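PDB 6JIE: YaeO from Vibrio cholerae serotype O1, which inhibits Rho-dependent transcription termination by dissociating the Rho hexamer, and is a structural homologue of the RNA chaperone Hfq. Local coordinates for residues F16-K21 and L69-F75; Y9-A13 and H74-F80. All blocks are in the same frame, centred on the assembly; numbering follows the deposited sequence.

Contact 1 of 2, residues F16-K21 and L69-F75; sequences FHLPVK and LSEQPHF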
ATOM      1  N   PHE A  16       6.543  -3.422  -8.884  1.00 11.80           N
ATOM      2  CA  PHE A  16       6.418  -4.051  -7.576  1.00 14.84           C
ATOM      3  C   PHE A  16       5.254  -3.498  -6.752  1.00 13.48           C
ATOM      4  O   PHE A  16       5.115  -3.864  -5.582  1.00 12.52           O
ATOM      5  CB  PHE A  16       7.729  -3.878  -6.800  1.00 13.80           C
ATOM      6  CG  PHE A  16       8.928  -4.532  -7.472  1.00 16.13           C
ATOM      7  CD1 PHE A  16       8.852  -5.835  -7.935  1.00 15.35           C
ATOM      8  CD2 PHE A  16      10.111  -3.838  -7.639  1.00 14.20           C
ATOM      9  CE1 PHE A  16       9.953  -6.458  -8.542  1.00 16.67           C
ATOM     10  CE2 PHE A  16      11.218  -4.456  -8.256  1.00 16.01           C
ATOM     11  CZ  PHE A  16      11.120  -5.759  -8.710  1.00 17.22           C
ATOM     12  N   HIS A  17       4.429  -2.623  -7.321  1.00 10.26           N
ATOM     13  CA  HIS A  17       3.316  -1.982  -6.611  1.00 11.96           C
ATOM     14  C   HIS A  17       3.765  -1.415  -5.270  1.00 15.16           C
ATOM     15  O   HIS A  17       3.215  -1.725  -4.210  1.00 12.87           O
ATOM     16  CB  HIS A  17       2.147  -2.948  -6.427  1.00 12.00           C
ATOM     17  CG  HIS A  17       1.513  -3.344  -7.720  1.00 13.79           C
ATOM     18  ND1 HIS A  17       1.170  -2.420  -8.682  1.00 19.07           N
ATOM     19  CD2 HIS A  17       1.188  -4.555  -8.229  1.00 18.53           C
ATOM     20  CE1 HIS A  17       0.636  -3.042  -9.717  1.00 18.86           C
ATOM     21  NE2 HIS A  17       0.633  -4.338  -9.467  1.00 18.77           N
ATOM     22  N   LEU A  18       4.765  -0.574  -5.340  1.00  8.64           N
ATOM     23  CA  LEU A  18       5.344  -0.062  -4.110  1.00 10.76           C
ATOM     24  C   LEU A  18       4.481   1.052  -3.530  1.00 10.52           C
ATOM     25  O   LEU A  18       3.962   1.879  -4.278  1.00  9.64           O
ATOM     26  CB  LEU A  18       6.743   0.480  -4.370  1.00  9.18           C
ATOM     27  CG  LEU A  18       7.803  -0.542  -4.778  1.00  9.86           C
ATOM     28  CD1 LEU A  18       9.162   0.144  -4.866  1.00 13.32           C
ATOM     29  CD2 LEU A  18       7.849  -1.692  -3.783  1.00 11.24           C
ATOM     30  N   PRO A  19       4.357   1.122  -2.201  1.00  9.29           N
ATOM     31  CA  PRO A  19       3.741   2.299  -1.580  1.00  8.69           C
ATOM     32  C   PRO A  19       4.685   3.486  -1.685  1.00 13.00           C
ATOM     33  O   PRO A  19       5.852   3.392  -1.299  1.00 11.19           O
ATOM     34  CB  PRO A  19       3.542   1.869  -0.125  1.00  8.46           C
ATOM     35  CG  PRO A  19       4.630   0.853   0.112  1.00 12.59           C
ATOM     36  CD  PRO A  19       4.785   0.126  -1.208  1.00 13.03           C
ATOM     37  N   VAL A  20       4.179   4.604  -2.218  1.00 10.34           N
ATOM     38  CA  VAL A  20       5.015   5.775  -2.466  1.00  8.39           C
ATOM     39  C   VAL A  20       4.274   7.056  -2.123  1.00 10.96           C
ATOM     40  O   VAL A  20       3.045   7.124  -2.167  1.00 10.30           O
ATOM     41  CB  VAL A  20       5.512   5.869  -3.925  1.00  8.41           C
ATOM     42  CG1 VAL A  20       6.462   4.699  -4.239  1.00  9.68           C
ATOM     43  CG2 VAL A  20       4.363   5.900  -4.905  1.00 10.57           C
ATOM     44  N   LYS A  21       5.061   8.069  -1.778  1.00 10.64           N
ATOM     45  CA  LYS A  21       4.620   9.447  -1.622  1.00  7.74           C
ATOM     46  C   LYS A  21       5.164  10.234  -2.806  1.00  7.96           C
ATOM     47  O   LYS A  21       6.387  10.304  -3.008  1.00  9.48           O
ATOM     48  CB  LYS A  21       5.116  10.030  -0.298  1.00  8.71           C
ATOM     49  CG  LYS A  21       4.920  11.543  -0.158  1.00  9.30           C
ATOM     50  CD  LYS A  21       5.662  12.032   1.085  1.00 17.98           C
ATOM     51  CE  LYS A  21       5.815  13.538   1.130  1.00 26.22           C
ATOM     52  NZ  LYS A  21       6.804  13.930   2.189  1.00 26.68           N
ATOM     53  N   LEU A  69       7.434   4.526   0.867  1.00 13.23           N
ATOM     54  CA  LEU A  69       6.733   4.396   2.138  1.00 10.37           C
ATOM     55  C   LEU A  69       6.904   3.010   2.756  1.00 11.46           C
ATOM     56  O   LEU A  69       6.224   2.683   3.734  1.00 19.50           O
ATOM     57  CB  LEU A  69       5.242   4.715   1.975  1.00 12.54           C
ATOM     58  CG  LEU A  69       4.949   6.138   1.498  1.00 15.00           C
ATOM     59  CD1 LEU A  69       3.454   6.354   1.321  1.00 15.16           C
ATOM     60  CD2 LEU A  69       5.548   7.167   2.459  1.00 15.80           C
ATOM     61  N   SER A  70       7.790   2.192   2.212  1.00 12.10           N
ATOM     62  CA  SER A  70       8.124   0.917   2.825  1.00 16.30           C
ATOM     63  C   SER A  70       9.620   0.700   2.724  1.00 14.13           C
ATOM     64  O   SER A  70      10.318   1.367   1.952  1.00 12.27           O
ATOM     65  CB  SER A  70       7.396  -0.253   2.150  1.00 17.97           C
ATOM     66  OG  SER A  70       7.771  -0.318   0.782  1.00 16.64           O
ATOM     67  N   GLU A  71      10.098  -0.266   3.503  1.00 17.93           N
ATOM     68  CA  GLU A  71      11.486  -0.685   3.422  1.00 22.39           C
ATOM     69  C   GLU A  71      11.658  -1.568   2.195  1.00 20.26           C
ATOM     70  O   GLU A  71      11.014  -2.618   2.080  1.00 21.13           O
ATOM     71  CB  GLU A  71      11.895  -1.432   4.688  1.00 24.52           C
ATOM     72  CG  GLU A  71      13.362  -1.824   4.746  1.00 31.83           C
ATOM     73  CD  GLU A  71      13.566  -3.152   5.441  1.00 47.48           C
ATOM     74  OE1 GLU A  71      13.993  -4.114   4.770  1.00 54.58           O
ATOM     75  OE2 GLU A  71      13.287  -3.239   6.655  1.00 53.93           O
ATOM     76  N   GLN A  72      12.510  -1.137   1.277  1.00 15.02           N
ATOM     77  CA  GLN A  72      12.886  -1.942   0.127  1.00 19.49           C
ATOM     78  C   GLN A  72      14.240  -1.454  -0.367  1.00 19.97           C
ATOM     79  O   GLN A  72      14.668  -0.348  -0.016  1.00 19.36           O
ATOM     80  CB  GLN A  72      11.817  -1.879  -0.981  1.00 15.80           C
ATOM     81  CG  GLN A  72      11.037  -0.585  -1.078  1.00 13.90           C
ATOM     82  CD  GLN A  72      11.730   0.433  -1.957  1.00 13.81           C
ATOM     83  OE1 GLN A  72      12.852   0.218  -2.412  1.00 13.40           O
ATOM     84  NE2 GLN A  72      11.062   1.548  -2.197  1.00 14.32           N
ATOM     85  N   PRO A  73      14.963  -2.273  -1.130  1.00 21.42           N
ATOM     86  CA  PRO A  73      16.349  -1.935  -1.471  1.00 23.06           C
ATOM     87  C   PRO A  73      16.502  -0.978  -2.641  1.00 19.78           C
ATOM     88  O   PRO A  73      17.640  -0.693  -3.030  1.00 26.48           O
ATOM     89  CB  PRO A  73      16.943  -3.304  -1.820  1.00 24.27           C
ATOM     90  CG  PRO A  73      15.796  -4.016  -2.435  1.00 23.33           C
ATOM     91  CD  PRO A  73      14.613  -3.634  -1.587  1.00 21.48           C
ATOM     92  N   HIS A  74      15.415  -0.471  -3.212  1.00 18.15           N
ATOM     93  CA  HIS A  74      15.520   0.220  -4.489  1.00 17.21           C
ATOM     94  C   HIS A  74      15.717   1.720  -4.324  1.00 16.40           C
ATOM     95  O   HIS A  74      16.586   2.299  -4.979  1.00 21.69           O
ATOM     96  CB  HIS A  74      14.291  -0.079  -5.337  1.00 15.07           C
ATOM     97  CG  HIS A  74      14.030  -1.543  -5.473  1.00 18.10           C
ATOM     98  ND1 HIS A  74      14.845  -2.366  -6.214  1.00 23.96           N
ATOM     99  CD2 HIS A  74      13.090  -2.339  -4.913  1.00 16.30           C
ATOM    100  CE1 HIS A  74      14.403  -3.608  -6.132  1.00 21.48           C
ATOM    101  NE2 HIS A  74      13.342  -3.620  -5.346  1.00 16.87           N
ATOM    102  N   PHE A  75      14.929   2.358  -3.459  1.00 15.63           N
ATOM    103  CA  PHE A  75      15.087   3.788  -3.240  1.00 22.03           C
ATOM    104  C   PHE A  75      14.481   4.178  -1.900  1.00 13.66           C
ATOM    105  O   PHE A  75      13.611   3.488  -1.354  1.00 12.24           O
ATOM    106  CB  PHE A  75      14.454   4.620  -4.372  1.00 14.86           C
ATOM    107  CG  PHE A  75      12.992   4.343  -4.599  1.00 11.99           C
ATOM    108  CD1 PHE A  75      12.021   5.047  -3.897  1.00 11.74           C
ATOM    109  CD2 PHE A  75      12.589   3.403  -5.537  1.00 10.97           C
ATOM    110  CE1 PHE A  75      10.678   4.801  -4.117  1.00 13.37           C
ATOM    111  CE2 PHE A  75      11.254   3.149  -5.761  1.00 12.37           C
ATOM    112  CZ  PHE A  75      10.290   3.857  -5.051  1.00 15.49           C
TER
HETATM  113  O   HOH W   1       8.183   1.755  -1.006  1.00 14.40           O
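A single carbonyl and one water tie a strand to a loop that has no regular structure of its own. Pro19 O accepts the one direct hydrogen bond between the segments, from Leu69 N at 2.9 Å, and also a bond from water 1, 2.9 Å from Pro19 O. That water lies 2.8 Å from Ser70 OG and accepts from Gln72 NE2 at 3.1 Å, so Leu69, Ser70 and Gln72 of the loop all connect to one strand carbonyl, two of them through the water. The other end of Gln72 shapes the loop itself, its OE1 receiving His74 N at 2.8 Å and Phe75 N at 3.2 Å. Apolar contacts complete the join: Leu18 CD1 lies 3.8 Å from Phe75 CE2, and Val20 CG1 meets the edge of the Phe75 ring. Leu69 packs on Pro19 and Lys21. The Phe16 and His74 rings are near parallel (planes at 20°) but barely overlap. Just before the strand, a Schellman motif with His17 as C-prime residue ends helix 9-15, a helix-to-strand passage consistent with the Sm-like fold of its structural homologue Hfq.

Contact 2 of 2, residues Y9-A13 and H74-F80; sequences YIELA and HFSVIHF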
ATOM      1  N   TYR A   9      12.863   4.420 -12.170  1.00 17.74           N
ATOM      2  CA  TYR A   9      12.330   4.121 -10.843  1.00 15.81           C
ATOM      3  C   TYR A   9      10.809   4.222 -10.791  1.00 15.05           C
ATOM      4  O   TYR A   9      10.169   3.562  -9.960  1.00 14.15           O
ATOM      5  CB  TYR A   9      12.972   5.046  -9.807  1.00 18.24           C
ATOM      6  CG  TYR A   9      14.392   4.651  -9.484  1.00 21.89           C
ATOM      7  CD1 TYR A   9      14.663   3.483  -8.779  1.00 27.85           C
ATOM      8  CD2 TYR A   9      15.464   5.430  -9.892  1.00 29.23           C
ATOM      9  CE1 TYR A   9      15.953   3.115  -8.485  1.00 32.97           C
ATOM     10  CE2 TYR A   9      16.762   5.067  -9.600  1.00 37.65           C
ATOM     11  CZ  TYR A   9      17.001   3.906  -8.897  1.00 36.18           C
ATOM     12  OH  TYR A   9      18.292   3.530  -8.603  1.00 43.65           O
ATOM     13  N   ILE A  10      10.214   5.032 -11.663  1.00 13.06           N
ATOM     14  CA  ILE A  10       8.757   5.051 -11.793  1.00 14.37           C
ATOM     15  C   ILE A  10       8.255   3.693 -12.254  1.00 20.67           C
ATOM     16  O   ILE A  10       7.322   3.121 -11.677  1.00 15.25           O
ATOM     17  CB  ILE A  10       8.323   6.162 -12.765  1.00 15.64           C
ATOM     18  CG1 ILE A  10       8.762   7.521 -12.227  1.00 23.55           C
ATOM     19  CG2 ILE A  10       6.816   6.120 -12.982  1.00 19.64           C
ATOM     20  CD1 ILE A  10       8.157   7.856 -10.901  1.00 30.07           C
ATOM     21  N   GLU A  11       8.877   3.156 -13.308  1.00 19.05           N
ATOM     22  CA  GLU A  11       8.506   1.842 -13.812  1.00 17.22           C
ATOM     23  C   GLU A  11       8.695   0.774 -12.743  1.00 21.43           C
ATOM     24  O   GLU A  11       7.833  -0.093 -12.560  1.00 13.23           O
ATOM     25  CB  GLU A  11       9.342   1.519 -15.049  1.00 19.26           C
ATOM     26  CG  GLU A  11       9.203   0.090 -15.558  1.00 31.63           C
ATOM     27  CD  GLU A  11       9.998  -0.165 -16.824  1.00 31.72           C
ATOM     28  OE1 GLU A  11      11.245  -0.023 -16.804  1.00 32.12           O
ATOM     29  OE2 GLU A  11       9.374  -0.506 -17.854  1.00 31.55           O
ATOM     30  N   LEU A  12       9.807   0.839 -12.010  1.00 17.28           N
ATOM     31  CA  LEU A  12      10.077  -0.153 -10.977  1.00 13.46           C
ATOM     32  C   LEU A  12       9.073  -0.070  -9.832  1.00 14.70           C
ATOM     33  O   LEU A  12       8.629  -1.106  -9.326  1.00 14.03           O
ATOM     34  CB  LEU A  12      11.511   0.003 -10.470  1.00 15.47           C
ATOM     35  CG  LEU A  12      11.986  -0.916  -9.355  1.00 19.18           C
ATOM     36  CD1 LEU A  12      13.453  -1.216  -9.566  1.00 28.40           C
ATOM     37  CD2 LEU A  12      11.789  -0.277  -7.990  1.00 18.43           C
ATOM     38  N   ALA A  13       8.706   1.142  -9.400  1.00 14.22           N
ATOM     39  CA  ALA A  13       7.682   1.287  -8.366  1.00 13.13           C
ATOM     40  C   ALA A  13       6.364   0.656  -8.794  1.00 18.60           C
ATOM     41  O   ALA A  13       5.681   0.015  -7.991  1.00 13.86           O
ATOM     42  CB  ALA A  13       7.463   2.764  -8.026  1.00 12.13           C
ATOM     43  N   HIS A  74      15.415  -0.471  -3.212  1.00 18.15           N
ATOM     44  CA  HIS A  74      15.520   0.220  -4.489  1.00 17.21           C
ATOM     45  C   HIS A  74      15.717   1.720  -4.324  1.00 16.40           C
ATOM     46  O   HIS A  74      16.586   2.299  -4.979  1.00 21.69           O
ATOM     47  CB  HIS A  74      14.291  -0.079  -5.337  1.00 15.07           C
ATOM     48  CG  HIS A  74      14.030  -1.543  -5.473  1.00 18.10           C
ATOM     49  ND1 HIS A  74      14.845  -2.366  -6.214  1.00 23.96           N
ATOM     50  CD2 HIS A  74      13.090  -2.339  -4.913  1.00 16.30           C
ATOM     51  CE1 HIS A  74      14.403  -3.608  -6.132  1.00 21.48           C
ATOM     52  NE2 HIS A  74      13.342  -3.620  -5.346  1.00 16.87           N
ATOM     53  N   PHE A  75      14.929   2.358  -3.459  1.00 15.63           N
ATOM     54  CA  PHE A  75      15.087   3.788  -3.240  1.00 22.03           C
ATOM     55  C   PHE A  75      14.481   4.178  -1.900  1.00 13.66           C
ATOM     56  O   PHE A  75      13.611   3.488  -1.354  1.00 12.24           O
ATOM     57  CB  PHE A  75      14.454   4.620  -4.372  1.00 14.86           C
ATOM     58  CG  PHE A  75      12.992   4.343  -4.599  1.00 11.99           C
ATOM     59  CD1 PHE A  75      12.021   5.047  -3.897  1.00 11.74           C
ATOM     60  CD2 PHE A  75      12.589   3.403  -5.537  1.00 10.97           C
ATOM     61  CE1 PHE A  75      10.678   4.801  -4.117  1.00 13.37           C
ATOM     62  CE2 PHE A  75      11.254   3.149  -5.761  1.00 12.37           C
ATOM     63  CZ  PHE A  75      10.290   3.857  -5.051  1.00 15.49           C
ATOM     64  N   SER A  76      14.961   5.311  -1.391  1.00 13.46           N
ATOM     65  CA  SER A  76      14.305   6.055  -0.325  1.00 10.81           C
ATOM     66  C   SER A  76      13.576   7.245  -0.943  1.00 11.27           C
ATOM     67  O   SER A  76      12.364   7.176  -1.190  1.00 14.51           O
ATOM     68  CB  SER A  76      15.320   6.511   0.722  1.00 17.62           C
ATOM     69  OG  SER A  76      15.799   5.403   1.463  1.00 24.50           O
ATOM     70  N   VAL A  77      14.304   8.330  -1.230  1.00 16.48           N
ATOM     71  CA  VAL A  77      13.745   9.498  -1.909  1.00 12.28           C
ATOM     72  C   VAL A  77      14.463   9.695  -3.237  1.00 11.99           C
ATOM     73  O   VAL A  77      15.700   9.756  -3.283  1.00 16.26           O
ATOM     74  CB  VAL A  77      13.852  10.769  -1.049  1.00 14.14           C
ATOM     75  CG1 VAL A  77      13.194  11.935  -1.774  1.00 14.98           C
ATOM     76  CG2 VAL A  77      13.195  10.553   0.296  1.00 17.67           C
ATOM     77  N   ILE A  78      13.679   9.780  -4.310  1.00 12.20           N
ATOM     78  CA  ILE A  78      14.148  10.066  -5.658  1.00 15.17           C
ATOM     79  C   ILE A  78      13.705  11.478  -5.991  1.00 15.63           C
ATOM     80  O   ILE A  78      12.522  11.810  -5.845  1.00 13.24           O
ATOM     81  CB  ILE A  78      13.575   9.069  -6.684  1.00 15.90           C
ATOM     82  CG1 ILE A  78      14.083   7.645  -6.414  1.00 24.76           C
ATOM     83  CG2 ILE A  78      13.890   9.508  -8.099  1.00 16.02           C
ATOM     84  CD1 ILE A  78      15.568   7.475  -6.587  1.00 26.43           C
ATOM     85  N   HIS A  79      14.643  12.312  -6.420  1.00 17.21           N
ATOM     86  CA  HIS A  79      14.340  13.667  -6.854  1.00 18.30           C
ATOM     87  C   HIS A  79      14.489  13.744  -8.365  1.00 23.51           C
ATOM     88  O   HIS A  79      15.530  13.361  -8.912  1.00 25.44           O
ATOM     89  CB  HIS A  79      15.251  14.685  -6.162  1.00 20.46           C
ATOM     90  CG  HIS A  79      15.022  14.789  -4.685  1.00 21.39           C
ATOM     91  ND1 HIS A  79      14.008  15.552  -4.140  1.00 22.63           N
ATOM     92  CD2 HIS A  79      15.672  14.225  -3.638  1.00 23.70           C
ATOM     93  CE1 HIS A  79      14.043  15.448  -2.823  1.00 24.35           C
ATOM     94  NE2 HIS A  79      15.044  14.653  -2.493  1.00 22.23           N
ATOM     95  N   PHE A  80      13.460  14.248  -9.036  1.00 24.51           N
ATOM     96  CA  PHE A  80      13.447  14.324 -10.490  1.00 27.90           C
ATOM     97  C   PHE A  80      13.879  15.699 -10.981  1.00 36.02           C
ATOM     98  O   PHE A  80      13.648  16.715 -10.320  1.00 35.08           O
ATOM     99  CB  PHE A  80      12.053  14.010 -11.038  1.00 22.74           C
ATOM    100  CG  PHE A  80      11.537  12.666 -10.639  1.00 27.71           C
ATOM    101  CD1 PHE A  80      11.977  11.523 -11.283  1.00 26.59           C
ATOM    102  CD2 PHE A  80      10.608  12.541  -9.618  1.00 23.31           C
ATOM    103  CE1 PHE A  80      11.504  10.285 -10.918  1.00 27.32           C
ATOM    104  CE2 PHE A  80      10.129  11.300  -9.255  1.00 23.73           C
ATOM    105  CZ  PHE A  80      10.584  10.170  -9.910  1.00 19.23           C
TER
HETATM  106  O   HOH W   2      18.110   1.285  -7.122  1.00 33.45           O
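Tyr9 illustrates how one aromatic residue near the start of a helix can serve two successive parts of a returning chain. Its ring lies beneath the methyl of Ile78: CD1 of Ile78 is 4.1 Å from the centroid of the Tyr9 ring and 20° off the normal, a CH-pi contact over the face. Toward the loop, Tyr9 CD1 comes within 3.8 Å of Phe75 CD2, the two rings meeting obliquely. The phenol extends past this apolar patch to water 2, 2.7 Å from Tyr9 OH, which donates to His74 O at 2.8 Å. This water is a polar bridge in a contact where no direct hydrogen bond joins the segments.

Phe75 presents its ring to three helix residues. Besides Tyr9, Leu12 CD2 and Ala13 CB approach its edge, at 4.1 Å from CE2 and 4.2 Å from CZ of Phe75 respectively. His74, its neighbour, also has its CA-to-CB bond directed toward the helix, and Leu12 CD2 sits over its imidazole, 4.0 Å from the ring centroid, in a second CH-pi contact. Farther along, Ile78 faces the helix from the strand, and Phe80, just beyond the strand's end, starts out sideways but brings the end of its ring to Ile10, whose CD1 lies 3.5 Å from Phe80 CZ.

Strand 77-79 is, within this chain, an outermost strand of its sheet and pairs antiparallel with strand 63-68, whose Met66 touches Tyr9, Ile10 and Phe75. Helix 9-15 therefore packs against both strands, while Ile10 and Ala13 also reach Thr37 and Ala34 of strand 33-39.

Contact 1 is nested along the chain within the loop closed by contact 2: helix 9-15 leads into strand 19-24, and the 69-75 loop leads into strand 77-79. Their centres lie about 8 Å apart, and His74 and Phe75 belong to both. Leu18 N is 2.9 Å from Ala13 O, a probable hydrogen bond, and Leu18 also packs on Leu12. Both contacts reach the same antiparallel sheet, in which strand 63-68 lies between strands 19-24 and 77-79. The general principle is that consecutive elements near one terminus can pack against successive elements near the other, here bringing the two ends of a small fold together. Contact 1 additionally borders the second subunit, Leu69 packing on Leu15 of that neighbouring chain.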